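Local coordinates for post-proline cleaving enzyme (Rickettsia typhi, PDB 4HVT), which probably acts as a serine-type oligopeptidase that cleaves peptides after proline, with a beta-propeller domain joined to an alpha/beta-hydrolase domain, at residues 41-46 and 672-677. Residues are numbered along the deposited sequence; the frame is centred on the assembly and turned at random.
Sequences ERTSKT and TYFLES
Strand 672-677 is the last strand of the alpha/beta-hydrolase sheet, with no further strand of this chain on its outer edge; helix 34-51, from the N-terminal part of the chain, crosses that edge and meets it through Thr43 and Thr46. The axes of the two segments come within 6.6 Å of each other, with an angle of 120° between their directions. Phe674 and Glu676, alternate residues whose N-H groups face the helix, each give a hydrogen bond to a threonine hydroxyl. Phe674 N reaches Thr46 OG1 at 3.0 Å and almost straight, 174° at the hydrogen; Glu676 N reaches Thr43 OG1 at 2.9 Å and is a little more bent. With OG1 anti to the carbonyl carbon (chi1 -63°), Thr43 brings its hydroxyl to Glu676 N while CG2, anti to the backbone N, meets Leu675 CD2 at 4.1 Å. Thr43 OG1 is also bonded to the carbonyl O of Ala39, one turn back, and takes a longer bond from a water that donates to Glu676 O as well. The carbonyl between the two N-H groups is met differently: Thr43 CA points its hydrogen at Phe674 O, a C-H...O contact of 3.4 Å. Methyl groups pack on the side of the strand that carries Tyr673 and Leu675. Thr46 CG2 touches Leu675 CD2 at 3.8 Å and sits at the edge of the Tyr673 ring, in its plane. The Phe674 ring, on the other face of the strand, is approached obliquely by Arg42 CB and Thr43 OG1. Salt bridges from Arg42 to Glu661 and from Glu676 to Arg658 tie both segments to helix 655-664, and strand 640-646 pairs in parallel with the strand's other edge, so that 672-677 lies between strand 640-646 and helix 34-51.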
ATOM      1  N   GLU A  41     -19.220  -2.303 -22.533  1.00 31.51           N
ATOM      2  CA  GLU A  41     -19.917  -3.468 -23.101  1.00 33.91           C
ATOM      3  C   GLU A  41     -19.385  -4.777 -22.556  1.00 31.81           C
ATOM      4  O   GLU A  41     -20.155  -5.657 -22.199  1.00 32.42           O
ATOM      5  CB  GLU A  41     -19.855  -3.478 -24.635  1.00 36.98           C
ATOM      6  CG  GLU A  41     -21.112  -2.899 -25.252  1.00 40.67           C
ATOM      7  CD  GLU A  41     -21.489  -1.585 -24.579  1.00 43.15           C
ATOM      8  OE1 GLU A  41     -22.481  -1.586 -23.796  1.00 45.61           O
ATOM      9  OE2 GLU A  41     -20.776  -0.574 -24.791  1.00 40.22           O
ATOM     10  N   ARG A  42     -18.065  -4.893 -22.468  1.00 31.12           N
ATOM     11  CA  ARG A  42     -17.472  -6.106 -21.957  1.00 31.05           C
ATOM     12  C   ARG A  42     -17.734  -6.216 -20.484  1.00 27.95           C
ATOM     13  O   ARG A  42     -17.964  -7.311 -19.996  1.00 28.56           O
ATOM     14  CB  ARG A  42     -15.995  -6.212 -22.277  1.00 32.50           C
ATOM     15  CG  ARG A  42     -15.764  -6.329 -23.763  1.00 38.38           C
ATOM     16  CD  ARG A  42     -14.291  -6.520 -24.048  1.00 41.15           C
ATOM     17  NE  ARG A  42     -14.036  -7.936 -24.244  1.00 45.05           N
ATOM     18  CZ  ARG A  42     -14.275  -8.588 -25.369  1.00 49.04           C
ATOM     19  NH1 ARG A  42     -14.045  -9.894 -25.425  1.00 52.27           N
ATOM     20  NH2 ARG A  42     -14.755  -7.950 -26.431  1.00 51.96           N
ATOM     21  N   THR A  43     -17.687  -5.091 -19.771  1.00 25.95           N
ATOM     22  CA  THR A  43     -17.988  -5.084 -18.334  1.00 23.75           C
ATOM     23  C   THR A  43     -19.435  -5.515 -18.075  1.00 24.32           C
ATOM     24  O   THR A  43     -19.682  -6.302 -17.179  1.00 23.88           O
ATOM     25  CB  THR A  43     -17.744  -3.701 -17.756  1.00 22.94           C
ATOM     26  OG1 THR A  43     -16.351  -3.411 -17.907  1.00 21.62           O
ATOM     27  CG2 THR A  43     -18.150  -3.596 -16.324  1.00 22.27           C
ATOM     28  N   SER A  44     -20.366  -4.975 -18.852  1.00 24.88           N
ATOM     29  CA  SER A  44     -21.774  -5.341 -18.693  0.50 25.74           C
ATOM     30  C   SER A  44     -21.985  -6.827 -18.975  1.00 26.03           C
ATOM     31  O   SER A  44     -22.633  -7.512 -18.185  1.00 26.57           O
ATOM     32  CB  SER A  44     -22.655  -4.473 -19.585  0.50 26.64           C
ATOM     33  OG  SER A  44     -22.537  -3.135 -19.156  0.50 26.49           O
ATOM     34  N   LYS A  45     -21.410  -7.328 -20.058  1.00 25.86           N
ATOM     35  CA  LYS A  45     -21.517  -8.766 -20.366  1.00 26.33           C
ATOM     36  C   LYS A  45     -21.005  -9.564 -19.179  1.00 25.44           C
ATOM     37  O   LYS A  45     -21.636 -10.590 -18.803  1.00 25.83           O
ATOM     38  CB  LYS A  45     -20.701  -9.134 -21.609  1.00 26.56           C
ATOM     39  N   THR A  46     -19.878  -9.105 -18.605  1.00 24.13           N
ATOM     40  CA  THR A  46     -19.241  -9.849 -17.525  1.00 23.64           C
ATOM     41  C   THR A  46     -20.124  -9.836 -16.302  1.00 23.59           C
ATOM     42  O   THR A  46     -20.356 -10.894 -15.693  1.00 23.55           O
ATOM     43  CB  THR A  46     -17.838  -9.352 -17.178  1.00 22.79           C
ATOM     44  OG1 THR A  46     -16.952  -9.749 -18.216  1.00 23.27           O
ATOM     45  CG2 THR A  46     -17.361  -9.951 -15.872  1.00 21.98           C
ATOM     46  N   THR A 672     -12.677 -15.541 -20.576  1.00 23.27           N
ATOM     47  CA  THR A 672     -12.228 -14.358 -19.776  1.00 22.33           C
ATOM     48  C   THR A 672     -13.440 -13.530 -19.333  1.00 22.13           C
ATOM     49  O   THR A 672     -14.473 -13.477 -20.064  1.00 22.79           O
ATOM     50  CB  THR A 672     -11.317 -13.397 -20.540  1.00 22.08           C
ATOM     51  OG1 THR A 672     -12.101 -12.736 -21.532  1.00 23.40           O
ATOM     52  CG2 THR A 672     -10.150 -14.126 -21.178  1.00 22.48           C
ATOM     53  N   TYR A 673     -13.256 -12.868 -18.183  1.00 21.23           N
ATOM     54  CA  TYR A 673     -14.203 -11.982 -17.542  1.00 21.10           C
ATOM     55  C   TYR A 673     -13.408 -10.691 -17.378  1.00 20.45           C
ATOM     56  O   TYR A 673     -12.239 -10.744 -17.053  1.00 21.06           O
ATOM     57  CB  TYR A 673     -14.677 -12.588 -16.172  1.00 21.18           C
ATOM     58  CG  TYR A 673     -15.526 -13.841 -16.375  1.00 22.25           C
ATOM     59  CD1 TYR A 673     -16.886 -13.731 -16.534  1.00 23.00           C
ATOM     60  CD2 TYR A 673     -14.955 -15.120 -16.427  1.00 22.75           C
ATOM     61  CE1 TYR A 673     -17.680 -14.847 -16.765  1.00 24.09           C
ATOM     62  CE2 TYR A 673     -15.741 -16.243 -16.670  1.00 23.95           C
ATOM     63  CZ  TYR A 673     -17.098 -16.090 -16.815  1.00 24.56           C
ATOM     64  OH  TYR A 673     -17.917 -17.176 -17.039  1.00 25.98           O
ATOM     65  N   PHE A 674     -14.030  -9.571 -17.685  1.00 20.32           N
ATOM     66  CA  PHE A 674     -13.400  -8.261 -17.696  1.00 19.80           C
ATOM     67  C   PHE A 674     -14.293  -7.260 -16.996  1.00 19.88           C
ATOM     68  O   PHE A 674     -15.480  -7.191 -17.305  1.00 20.66           O
ATOM     69  CB  PHE A 674     -13.164  -7.870 -19.148  1.00 20.31           C
ATOM     70  CG  PHE A 674     -12.582  -6.503 -19.331  1.00 20.02           C
ATOM     71  CD1 PHE A 674     -11.214  -6.316 -19.216  1.00 19.19           C
ATOM     72  CD2 PHE A 674     -13.406  -5.402 -19.534  1.00 20.25           C
ATOM     73  CE1 PHE A 674     -10.644  -5.044 -19.344  1.00 18.92           C
ATOM     74  CE2 PHE A 674     -12.853  -4.124 -19.691  1.00 19.84           C
ATOM     75  CZ  PHE A 674     -11.472  -3.945 -19.586  1.00 19.39           C
ATOM     76  N   LEU A 675     -13.699  -6.424 -16.124  1.00 19.32           N
ATOM     77  CA  LEU A 675     -14.412  -5.418 -15.349  1.00 19.13           C
ATOM     78  C   LEU A 675     -13.575  -4.138 -15.370  1.00 18.72           C
ATOM     79  O   LEU A 675     -12.456  -4.087 -14.785  1.00 18.04           O
ATOM     80  CB  LEU A 675     -14.607  -5.857 -13.897  1.00 19.28           C
ATOM     81  CG  LEU A 675     -15.522  -7.076 -13.672  1.00 20.25           C
ATOM     82  CD1 LEU A 675     -15.356  -7.494 -12.258  1.00 20.45           C
ATOM     83  CD2 LEU A 675     -16.950  -6.691 -13.900  1.00 21.26           C
ATOM     84  N   GLU A 676     -14.133  -3.113 -15.994  1.00 18.90           N
ATOM     85  CA  GLU A 676     -13.487  -1.820 -16.053  1.00 19.27           C
ATOM     86  C   GLU A 676     -14.286  -0.853 -15.184  1.00 19.44           C
ATOM     87  O   GLU A 676     -15.448  -0.591 -15.462  1.00 20.29           O
ATOM     88  CB  GLU A 676     -13.339  -1.289 -17.470  1.00 20.17           C
ATOM     89  CG  GLU A 676     -12.712   0.130 -17.423  1.00 20.22           C
ATOM     90  CD  GLU A 676     -12.076   0.597 -18.675  1.00 21.03           C
ATOM     91  OE1 GLU A 676     -12.650   1.543 -19.291  1.00 22.06           O
ATOM     92  OE2 GLU A 676     -11.063   0.001 -19.106  1.00 21.60           O
ATOM     93  N   SER A 677     -13.677  -0.358 -14.119  1.00 18.66           N
ATOM     94  CA  SER A 677     -14.299   0.628 -13.247  1.00 19.17           C
ATOM     95  C   SER A 677     -14.091   2.045 -13.651  1.00 19.66           C
ATOM     96  O   SER A 677     -12.965   2.414 -13.955  1.00 19.40           O
ATOM     97  CB  SER A 677     -13.839   0.492 -11.793  1.00 18.47           C
ATOM     98  OG  SER A 677     -14.196   1.679 -11.063  1.00 17.91           O
TER
HETATM   99  O   HOH W   1     -16.662  -0.136 -17.971  1.00 22.35           O